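Local coordinates for synaptonemal complex protein 2 (Mus musculus, PDB 5IWZ), which is a major component of the axial and lateral elements of meiotic synaptonemal complexes, takes part in their assembly and is required for chromosome synapsis and fertility, at residues Val6-Asp18 against Leu29-Ile43. Numbering follows the deposited sequence.
Sequences VRPDLQQLEKCID and LLALLQIDICEDVKI
Leu10 packs against Leu32, Ile35, Ile37 and Ile43, which lie along the chain from the helix 27-32 to the strand 43-45. Its CB comes near Ile43 CD1, 4.4 Å away. Its CG faces Ile35 CD1. At the tip, CD1 touches both Ile35 CG2 and Ile37 CD1, and the approach of Leu10 CD1 to Ile37 CD1 is tight, at 3.5 Å. The other methyl, CD2, also touches Ile37 CD1 and, more loosely, Leu32 CB; the Leu10 and Leu32 side chains run past each other in opposite directions. With CG anti to the carbonyl carbon (chi1 -76°), both methyls reach the side chain of Ile37, and CD1 also that of Ile35. Leu10 and Ile35 meet tip to tip.

Leu32 touches both the turn before the helix 13-23 and the helix itself. Its CD2 rests on the backbone of Asp9, 3.4 Å from Asp9 O. Its CD1 meets Cys16 SG at 3.6 Å and also touches Leu13 CD1, the two leucine side chains crossing at a slant. Leu29 CD1 touches both Leu13 CD1 and Ile17 CD1. Pro8 lays CB and CG over Ala31 at the more open edge. At the other end, Ile43 CG2 lies 3.5 Å from Leu10 O and also touches Leu13 CB.

The direct contacts are largely apolar. One water bridges the helices, donating to Cys16 O and accepting from Leu29 N, both at 2.9 Å. Before the first helix, Asp9 OD2 accepts from Gln11 N in an Asx turn and from Gln11 NE2, consistent with a fixed bend around Leu10.

Phe49 of helix 49-63 covers Leu13 and Ile17. Ile43 pairs by backbone bonds with Asn82 and Phe84. This is helix-and-loop packing at the N-terminal end of the armadillo-repeat-like domain, an alpha-solenoid, where two short helices and the loop leading from the second to strand 43-45 pack together beside helices 49-63 and 66-79.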
loop_
_atom_site.group_PDB
_atom_site.type_symbol
_atom_site.label_atom_id
_atom_site.label_comp_id
_atom_site.label_asym_id
_atom_site.label_seq_id
_atom_site.Cartn_x
_atom_site.Cartn_y
_atom_site.Cartn_z
ATOM N N VAL A 6 34.003 14.773 11.973
ATOM C CA VAL A 6 33.168 14.685 13.164
ATOM C C VAL A 6 32.408 13.367 13.138
ATOM O O VAL A 6 31.822 12.988 12.116
ATOM C CB VAL A 6 32.210 15.884 13.249
ATOM C CG1 VAL A 6 31.054 15.576 14.189
ATOM C CG2 VAL A 6 32.956 17.132 13.715
ATOM N N ARG A 7 32.437 12.654 14.256
ATOM C CA ARG A 7 31.748 11.382 14.397
ATOM C C ARG A 7 30.347 11.612 14.951
ATOM O O ARG A 7 30.194 12.308 15.962
ATOM C CB ARG A 7 32.524 10.450 15.315
ATOM N N PRO A 8 29.316 11.067 14.314
ATOM C CA PRO A 8 27.955 11.211 14.848
ATOM C C PRO A 8 27.787 10.367 16.100
ATOM O O PRO A 8 28.372 9.290 16.221
ATOM C CB PRO A 8 27.064 10.693 13.710
ATOM C CG PRO A 8 28.001 10.374 12.537
ATOM C CD PRO A 8 29.369 10.206 13.122
ATOM N N ASP A 9 26.978 10.856 17.038
ATOM C CA ASP A 9 26.776 10.176 18.319
ATOM C C ASP A 9 25.294 9.873 18.525
ATOM O O ASP A 9 24.499 10.789 18.765
ATOM C CB ASP A 9 27.316 11.015 19.475
ATOM C CG ASP A 9 27.316 10.259 20.806
ATOM O OD1 ASP A 9 27.688 10.859 21.838
ATOM O OD2 ASP A 9 26.947 9.060 20.818
ATOM N N LEU A 10 24.936 8.581 18.481
ATOM C CA LEU A 10 23.538 8.190 18.682
ATOM C C LEU A 10 23.001 8.652 20.029
ATOM O O LEU A 10 21.820 9.008 20.134
ATOM C CB LEU A 10 23.377 6.680 18.559
ATOM C CG LEU A 10 23.424 6.178 17.123
ATOM C CD1 LEU A 10 23.554 4.677 17.129
ATOM C CD2 LEU A 10 22.176 6.608 16.367
ATOM N N GLN A 11 23.843 8.665 21.065
ATOM C CA GLN A 11 23.410 9.133 22.377
ATOM C C GLN A 11 22.931 10.577 22.354
ATOM O O GLN A 11 22.312 11.026 23.326
ATOM C CB GLN A 11 24.556 8.987 23.382
ATOM C CG GLN A 11 25.089 7.576 23.497
ATOM C CD GLN A 11 26.358 7.513 24.319
ATOM O OE1 GLN A 11 26.449 6.753 25.286
ATOM N NE2 GLN A 11 27.349 8.325 23.944
ATOM N N GLN A 12 23.200 11.300 21.272
ATOM C CA GLN A 12 22.847 12.698 21.097
ATOM C C GLN A 12 21.557 12.886 20.315
ATOM O O GLN A 12 21.281 14.007 19.869
ATOM C CB GLN A 12 23.981 13.422 20.373
ATOM C CG GLN A 12 25.300 13.306 21.063
ATOM C CD GLN A 12 25.528 14.453 22.000
ATOM O OE1 GLN A 12 26.162 15.447 21.636
ATOM N NE2 GLN A 12 25.001 14.337 23.215
ATOM N N LEU A 13 20.775 11.816 20.129
ATOM C CA LEU A 13 19.545 11.882 19.345
ATOM C C LEU A 13 18.681 13.072 19.731
ATOM O O LEU A 13 18.210 13.811 18.861
ATOM C CB LEU A 13 18.738 10.587 19.499
ATOM C CG LEU A 13 17.406 10.544 18.728
ATOM C CD1 LEU A 13 17.620 10.684 17.220
ATOM C CD2 LEU A 13 16.589 9.267 19.028
ATOM N N GLU A 14 18.441 13.268 21.034
ATOM C CA GLU A 14 17.562 14.365 21.428
ATOM C C GLU A 14 18.180 15.713 21.076
ATOM O O GLU A 14 17.475 16.627 20.624
ATOM C CB GLU A 14 17.221 14.292 22.917
ATOM C CG GLU A 14 16.287 15.417 23.346
ATOM C CD GLU A 14 15.523 15.141 24.648
ATOM O OE1 GLU A 14 15.644 14.034 25.215
ATOM O OE2 GLU A 14 14.785 16.047 25.094
ATOM N N LYS A 15 19.501 15.851 21.237
ATOM C CA LYS A 15 20.132 17.103 20.842
ATOM C C LYS A 15 20.038 17.319 19.336
ATOM O O LYS A 15 19.852 18.460 18.888
ATOM C CB LYS A 15 21.581 17.148 21.330
ATOM C CG LYS A 15 21.681 17.376 22.839
ATOM C CD LYS A 15 22.952 16.794 23.441
ATOM C CE LYS A 15 23.110 17.212 24.898
ATOM N NZ LYS A 15 24.104 18.301 25.106
ATOM N N CYS A 16 20.101 16.246 18.544
ATOM C CA CYS A 16 19.855 16.389 17.111
ATOM C C CYS A 16 18.454 16.923 16.854
ATOM O O CYS A 16 18.257 17.771 15.973
ATOM C CB CYS A 16 20.051 15.051 16.388
ATOM S SG CYS A 16 21.715 14.390 16.521
ATOM N N ILE A 17 17.465 16.433 17.608
ATOM C CA ILE A 17 16.095 16.913 17.439
ATOM C C ILE A 17 15.998 18.383 17.837
ATOM O O ILE A 17 15.321 19.182 17.168
ATOM C CB ILE A 17 15.115 16.026 18.240
ATOM C CG1 ILE A 17 15.063 14.591 17.671
ATOM C CG2 ILE A 17 13.716 16.672 18.328
ATOM C CD1 ILE A 17 14.568 14.489 16.228
ATOM N N ASP A 18 16.690 18.767 18.920
ATOM C CA ASP A 18 16.796 20.174 19.308
ATOM C C ASP A 18 17.393 21.025 18.191
ATOM O O ASP A 18 16.895 22.122 17.902
ATOM C CB ASP A 18 17.662 20.327 20.565
ATOM C CG ASP A 18 16.997 19.791 21.834
ATOM O OD1 ASP A 18 15.744 19.741 21.908
ATOM O OD2 ASP A 18 17.756 19.438 22.771
ATOM N N LEU A 29 20.919 15.179 12.674
ATOM C CA LEU A 29 20.004 14.048 12.558
ATOM C C LEU A 29 20.368 13.156 11.373
ATOM O O LEU A 29 20.401 11.923 11.497
ATOM C CB LEU A 29 18.570 14.556 12.425
ATOM C CG LEU A 29 17.470 13.514 12.592
ATOM C CD1 LEU A 29 17.384 13.030 14.055
ATOM C CD2 LEU A 29 16.146 14.079 12.115
ATOM N N LEU A 30 20.661 13.766 10.221
ATOM C CA LEU A 30 21.003 12.986 9.043
ATOM C C LEU A 30 22.267 12.170 9.271
ATOM O O LEU A 30 22.381 11.039 8.784
ATOM C CB LEU A 30 21.172 13.902 7.836
ATOM C CG LEU A 30 19.926 14.403 7.126
ATOM C CD1 LEU A 30 20.340 15.388 6.047
ATOM C CD2 LEU A 30 19.123 13.251 6.530
ATOM N N ALA A 31 23.224 12.718 10.017
ATOM C CA ALA A 31 24.453 11.978 10.273
ATOM C C ALA A 31 24.169 10.713 11.076
ATOM O O ALA A 31 24.775 9.659 10.826
ATOM C CB ALA A 31 25.470 12.871 10.989
ATOM N N LEU A 32 23.226 10.786 12.025
ATOM C CA LEU A 32 22.860 9.594 12.785
ATOM C C LEU A 32 22.300 8.512 11.878
ATOM O O LEU A 32 22.514 7.319 12.120
ATOM C CB LEU A 32 21.841 9.929 13.867
ATOM C CG LEU A 32 22.234 10.920 14.946
ATOM C CD1 LEU A 32 21.175 10.868 16.034
ATOM C CD2 LEU A 32 23.620 10.605 15.490
ATOM N N LEU A 33 21.563 8.903 10.838
ATOM C CA LEU A 33 20.982 7.924 9.933
ATOM C C LEU A 33 22.036 7.107 9.193
ATOM O O LEU A 33 21.677 6.124 8.536
ATOM C CB LEU A 33 20.056 8.620 8.927
ATOM C CG LEU A 33 18.745 9.202 9.472
ATOM C CD1 LEU A 33 17.959 9.869 8.366
ATOM C CD2 LEU A 33 17.903 8.123 10.129
ATOM N N GLN A 34 23.315 7.468 9.285
ATOM C CA GLN A 34 24.369 6.697 8.634
ATOM C C GLN A 34 25.057 5.714 9.576
ATOM O O GLN A 34 25.962 4.996 9.141
ATOM C CB GLN A 34 25.425 7.623 8.010
ATOM C CG GLN A 34 24.892 8.886 7.337
ATOM C CD GLN A 34 23.759 8.634 6.355
ATOM O OE1 GLN A 34 23.754 7.636 5.627
ATOM N NE2 GLN A 34 22.789 9.555 6.325
ATOM N N ILE A 35 24.652 5.666 10.847
ATOM C CA ILE A 35 25.192 4.729 11.829
ATOM C C ILE A 35 24.338 3.471 11.839
ATOM O O ILE A 35 23.111 3.534 11.699
ATOM C CB ILE A 35 25.231 5.359 13.235
ATOM C CG1 ILE A 35 25.978 6.685 13.239
ATOM C CG2 ILE A 35 25.879 4.412 14.230
ATOM C CD1 ILE A 35 25.917 7.372 14.592
ATOM N N ASP A 36 24.982 2.320 12.020
ATOM C CA ASP A 36 24.254 1.079 12.241
ATOM C C ASP A 36 23.954 0.940 13.725
ATOM O O ASP A 36 24.868 0.969 14.554
ATOM C CB ASP A 36 25.040 -0.124 11.724
ATOM C CG ASP A 36 24.543 -0.607 10.370
ATOM O OD1 ASP A 36 25.333 -0.678 9.403
ATOM O OD2 ASP A 36 23.335 -0.917 10.275
ATOM N N ILE A 37 22.668 0.791 14.044
ATOM C CA ILE A 37 22.223 0.703 15.429
ATOM C C ILE A 37 22.723 -0.601 16.028
ATOM O O ILE A 37 22.514 -1.684 15.465
ATOM C CB ILE A 37 20.692 0.796 15.515
ATOM C CG1 ILE A 37 20.195 2.149 14.996
ATOM C CG2 ILE A 37 20.220 0.553 16.952
ATOM C CD1 ILE A 37 20.642 3.308 15.825
ATOM N N CYS A 38 23.394 -0.506 17.166
ATOM C CA CYS A 38 23.874 -1.680 17.877
ATOM C C CYS A 38 23.060 -1.868 19.146
ATOM O O CYS A 38 22.912 -0.932 19.940
ATOM C CB CYS A 38 25.364 -1.559 18.190
ATOM S SG CYS A 38 26.385 -1.910 16.741
ATOM N N GLU A 39 22.547 -3.087 19.336
ATOM C CA GLU A 39 21.666 -3.444 20.444
ATOM C C GLU A 39 22.277 -3.125 21.804
ATOM O O GLU A 39 21.585 -3.166 22.824
ATOM C CB GLU A 39 21.308 -4.931 20.375
ATOM N N ASP A 40 23.572 -2.812 21.830
ATOM C CA ASP A 40 24.214 -2.439 23.084
ATOM C C ASP A 40 23.834 -1.024 23.510
ATOM O O ASP A 40 23.599 -0.775 24.698
ATOM C CB ASP A 40 25.730 -2.570 22.947
ATOM N N VAL A 41 23.737 -0.095 22.553
ATOM C CA VAL A 41 23.739 1.332 22.873
ATOM C C VAL A 41 22.437 1.750 23.548
ATOM O O VAL A 41 21.337 1.318 23.167
ATOM C CB VAL A 41 23.991 2.175 21.611
ATOM C CG1 VAL A 41 24.179 3.655 21.985
ATOM C CG2 VAL A 41 25.198 1.655 20.857
ATOM N N LYS A 42 22.564 2.619 24.548
ATOM C CA LYS A 42 21.441 3.206 25.266
ATOM C C LYS A 42 21.378 4.691 24.946
ATOM O O LYS A 42 22.340 5.427 25.198
ATOM C CB LYS A 42 21.583 2.985 26.770
ATOM C CG LYS A 42 21.670 1.516 27.143
ATOM C CD LYS A 42 21.576 1.299 28.632
ATOM C CE LYS A 42 20.905 -0.025 28.903
ATOM N NZ LYS A 42 20.736 -0.793 27.640
ATOM N N ILE A 43 20.250 5.124 24.392
ATOM C CA ILE A 43 20.014 6.527 24.073
ATOM C C ILE A 43 19.138 7.113 25.164
ATOM O O ILE A 43 17.989 6.692 25.342
ATOM C CB ILE A 43 19.357 6.695 22.698
ATOM C CG1 ILE A 43 20.151 5.941 21.631
ATOM C CG2 ILE A 43 19.257 8.173 22.359
ATOM C CD1 ILE A 43 19.436 5.851 20.269
HETATM O O HOH W 1 19.533 17.633 13.355
#